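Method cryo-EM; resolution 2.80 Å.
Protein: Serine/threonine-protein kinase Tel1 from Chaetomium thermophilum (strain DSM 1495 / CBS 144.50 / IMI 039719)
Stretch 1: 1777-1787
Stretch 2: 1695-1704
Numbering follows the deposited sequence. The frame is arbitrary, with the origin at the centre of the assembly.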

# COMPACT_ATOMS: atom_id res chain seq x y z
N ILE A 1777 -65.19 -31.23 -6.86
CA ILE A 1777 -64.88 -29.82 -7.01
C ILE A 1777 -65.36 -29.38 -8.38
O ILE A 1777 -64.87 -29.86 -9.40
CB ILE A 1777 -63.38 -29.55 -6.85
CG1 ILE A 1777 -62.87 -30.14 -5.54
CG2 ILE A 1777 -63.10 -28.07 -6.86
CD1 ILE A 1777 -61.42 -29.89 -5.35
N VAL A 1778 -66.33 -28.46 -8.41
CA VAL A 1778 -66.89 -28.06 -9.69
C VAL A 1778 -65.89 -27.27 -10.52
O VAL A 1778 -66.04 -27.20 -11.75
CB VAL A 1778 -68.19 -27.25 -9.48
CG1 VAL A 1778 -67.87 -25.87 -9.03
CG2 VAL A 1778 -69.01 -27.22 -10.75
N THR A 1779 -64.87 -26.69 -9.90
CA THR A 1779 -63.91 -25.91 -10.67
C THR A 1779 -62.89 -26.78 -11.37
O THR A 1779 -62.32 -26.37 -12.39
CB THR A 1779 -63.20 -24.91 -9.76
OG1 THR A 1779 -64.12 -24.42 -8.78
CG2 THR A 1779 -62.69 -23.74 -10.56
N LEU A 1780 -62.64 -27.98 -10.87
CA LEU A 1780 -61.75 -28.92 -11.53
C LEU A 1780 -62.47 -29.83 -12.49
O LEU A 1780 -61.82 -30.50 -13.31
CB LEU A 1780 -61.01 -29.78 -10.51
CG LEU A 1780 -59.95 -29.18 -9.60
CD1 LEU A 1780 -59.58 -30.22 -8.58
CD2 LEU A 1780 -58.74 -28.76 -10.39
N ARG A 1781 -63.79 -29.91 -12.40
CA ARG A 1781 -64.55 -30.82 -13.25
C ARG A 1781 -64.70 -30.28 -14.66
O ARG A 1781 -64.80 -31.06 -15.61
CB ARG A 1781 -65.91 -31.08 -12.62
CG ARG A 1781 -66.70 -32.19 -13.25
CD ARG A 1781 -68.15 -32.00 -12.93
NE ARG A 1781 -68.35 -31.66 -11.53
CZ ARG A 1781 -69.43 -31.06 -11.06
NH1 ARG A 1781 -70.41 -30.73 -11.88
NH2 ARG A 1781 -69.53 -30.79 -9.77
N VAL A 1782 -64.72 -28.96 -14.81
CA VAL A 1782 -64.95 -28.32 -16.10
C VAL A 1782 -63.64 -28.03 -16.79
O VAL A 1782 -63.61 -27.40 -17.85
CB VAL A 1782 -65.76 -27.03 -15.91
CG1 VAL A 1782 -66.98 -27.29 -15.08
CG2 VAL A 1782 -64.90 -25.99 -15.26
N LEU A 1783 -62.54 -28.47 -16.21
CA LEU A 1783 -61.22 -28.14 -16.73
C LEU A 1783 -60.76 -29.01 -17.90
O LEU A 1783 -60.25 -28.46 -18.88
CB LEU A 1783 -60.18 -28.19 -15.62
CG LEU A 1783 -59.95 -26.88 -14.88
CD1 LEU A 1783 -58.72 -26.99 -14.02
CD2 LEU A 1783 -59.82 -25.72 -15.83
N PRO A 1784 -60.86 -30.34 -17.85
CA PRO A 1784 -60.18 -31.18 -18.85
C PRO A 1784 -60.45 -30.75 -20.28
O PRO A 1784 -59.52 -30.76 -21.11
CB PRO A 1784 -60.73 -32.58 -18.56
CG PRO A 1784 -61.03 -32.55 -17.13
CD PRO A 1784 -61.54 -31.18 -16.84
N PRO A 1785 -61.68 -30.35 -20.64
CA PRO A 1785 -61.87 -29.76 -21.98
C PRO A 1785 -60.94 -28.61 -22.27
O PRO A 1785 -60.21 -28.64 -23.27
CB PRO A 1785 -63.33 -29.32 -21.95
CG PRO A 1785 -63.97 -30.24 -21.05
CD PRO A 1785 -62.99 -30.54 -19.98
N ILE A 1786 -60.92 -27.59 -21.41
CA ILE A 1786 -60.10 -26.41 -21.64
C ILE A 1786 -58.62 -26.77 -21.64
O ILE A 1786 -57.84 -26.25 -22.45
CB ILE A 1786 -60.41 -25.33 -20.59
CG1 ILE A 1786 -61.89 -25.03 -20.56
CG2 ILE A 1786 -59.66 -24.08 -20.89
CD1 ILE A 1786 -62.25 -23.95 -19.61
N LEU A 1787 -58.21 -27.66 -20.74
CA LEU A 1787 -56.81 -28.03 -20.67
C LEU A 1787 -56.35 -28.73 -21.93
O LEU A 1787 -55.22 -28.53 -22.38
CB LEU A 1787 -56.56 -28.92 -19.45
CG LEU A 1787 -56.62 -28.23 -18.09
CD1 LEU A 1787 -56.78 -29.24 -16.99
CD2 LEU A 1787 -55.38 -27.42 -17.86
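Stretch 2 1695-1704: AALRTIVSDA

Stretch 2 is one continuous helical segment, its backbone hydrogen bonds running from residue i+4 back to i, and it lies antiparallel to stretch 1: Val1778 pairs with Ile1700 (CA to CA 5.9 Å) and, further along, Val1782 with Ala1696 (5.5 Å). Such close backbones leave room for small or compact side chains. Ala1696 points its CB toward stretch 1, where it meets CG2 of Val1782 and CD1 of Ile1786, both at 3.8 Å; Ile1786, chi1 m and chi2 t, is extended enough to reach it.

Ile1700 departs sideways, but its m, t rotamer carries the chain back, so that its CD1 lies 3.6 Å from Val1782 CG2 and 4.0 Å from Thr1779 CG2. Thr1699 is m; its OG1 donates to the Ala1695 O one turn earlier (3.2 Å), which satisfies the hydroxyl within the helix, while its methyl CG2 packs 3.7 Å from Val1782 CG1. The beta-branched Val1782, also m, thus uses both methyls. Val1778, chi1 p, sets CG2 3.8 Å from Asp1703 CB.

Asp1703, chi1 m, points toward stretch 1. Arg1781 starts sideways, yet its t, t, m chain brings NH1 to 3.6 Å from Asp1703 OD2, a long salt bridge made at the guanidinium edge. No hydrogen bond crosses between the stretches; the contact is mainly apolar.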

# COMPACT_ATOMS: atom_id res chain seq x y z
N ALA A 1695 -69.01 -21.96 -21.43
CA ALA A 1695 -69.63 -23.17 -20.91
C ALA A 1695 -69.12 -23.48 -19.51
O ALA A 1695 -69.91 -23.78 -18.59
CB ALA A 1695 -69.36 -24.34 -21.84
N ALA A 1696 -67.80 -23.42 -19.32
CA ALA A 1696 -67.21 -23.68 -18.01
C ALA A 1696 -67.74 -22.71 -16.97
O ALA A 1696 -68.11 -23.11 -15.86
CB ALA A 1696 -65.69 -23.60 -18.10
N LEU A 1697 -67.77 -21.42 -17.30
CA LEU A 1697 -68.24 -20.44 -16.33
C LEU A 1697 -69.71 -20.63 -16.00
O LEU A 1697 -70.11 -20.46 -14.85
CB LEU A 1697 -67.99 -19.03 -16.85
CG LEU A 1697 -66.54 -18.55 -16.79
CD1 LEU A 1697 -66.43 -17.15 -17.34
CD2 LEU A 1697 -66.03 -18.60 -15.37
N ARG A 1698 -70.53 -21.00 -16.99
CA ARG A 1698 -71.93 -21.25 -16.70
C ARG A 1698 -72.08 -22.42 -15.74
O ARG A 1698 -72.80 -22.32 -14.73
CB ARG A 1698 -72.71 -21.52 -17.99
CG ARG A 1698 -73.33 -20.27 -18.60
CD ARG A 1698 -74.23 -20.58 -19.78
NE ARG A 1698 -73.58 -20.31 -21.06
CZ ARG A 1698 -73.14 -21.24 -21.88
NH1 ARG A 1698 -73.28 -22.52 -21.57
NH2 ARG A 1698 -72.57 -20.91 -23.02
N THR A 1699 -71.39 -23.53 -16.00
CA THR A 1699 -71.44 -24.66 -15.09
C THR A 1699 -71.02 -24.27 -13.68
O THR A 1699 -71.72 -24.56 -12.71
CB THR A 1699 -70.56 -25.80 -15.60
OG1 THR A 1699 -71.01 -26.20 -16.90
CG2 THR A 1699 -70.63 -26.97 -14.67
N ILE A 1700 -69.87 -23.61 -13.56
CA ILE A 1700 -69.33 -23.28 -12.24
C ILE A 1700 -70.28 -22.37 -11.49
O ILE A 1700 -70.64 -22.65 -10.34
CB ILE A 1700 -67.94 -22.63 -12.37
CG1 ILE A 1700 -66.91 -23.67 -12.80
CG2 ILE A 1700 -67.53 -22.00 -11.07
CD1 ILE A 1700 -65.60 -23.07 -13.19
N VAL A 1701 -70.71 -21.27 -12.11
CA VAL A 1701 -71.51 -20.30 -11.38
C VAL A 1701 -72.88 -20.87 -11.04
O VAL A 1701 -73.42 -20.61 -9.96
CB VAL A 1701 -71.62 -18.98 -12.16
CG1 VAL A 1701 -72.51 -18.01 -11.43
CG2 VAL A 1701 -70.25 -18.38 -12.36
N SER A 1702 -73.46 -21.67 -11.94
CA SER A 1702 -74.76 -22.26 -11.64
C SER A 1702 -74.65 -23.25 -10.48
O SER A 1702 -75.46 -23.21 -9.55
CB SER A 1702 -75.33 -22.93 -12.88
OG SER A 1702 -74.81 -24.24 -13.02
N ASP A 1703 -73.65 -24.14 -10.52
CA ASP A 1703 -73.50 -25.12 -9.46
C ASP A 1703 -73.03 -24.51 -8.16
O ASP A 1703 -73.13 -25.16 -7.11
CB ASP A 1703 -72.53 -26.22 -9.90
CG ASP A 1703 -73.12 -27.11 -10.96
OD1 ASP A 1703 -73.74 -26.59 -11.91
OD2 ASP A 1703 -72.94 -28.34 -10.86
N ALA A 1704 -72.51 -23.29 -8.19
CA ALA A 1704 -72.21 -22.57 -6.96
C ALA A 1704 -73.42 -21.83 -6.42
O ALA A 1704 -73.55 -21.66 -5.21
CB ALA A 1704 -71.06 -21.59 -7.17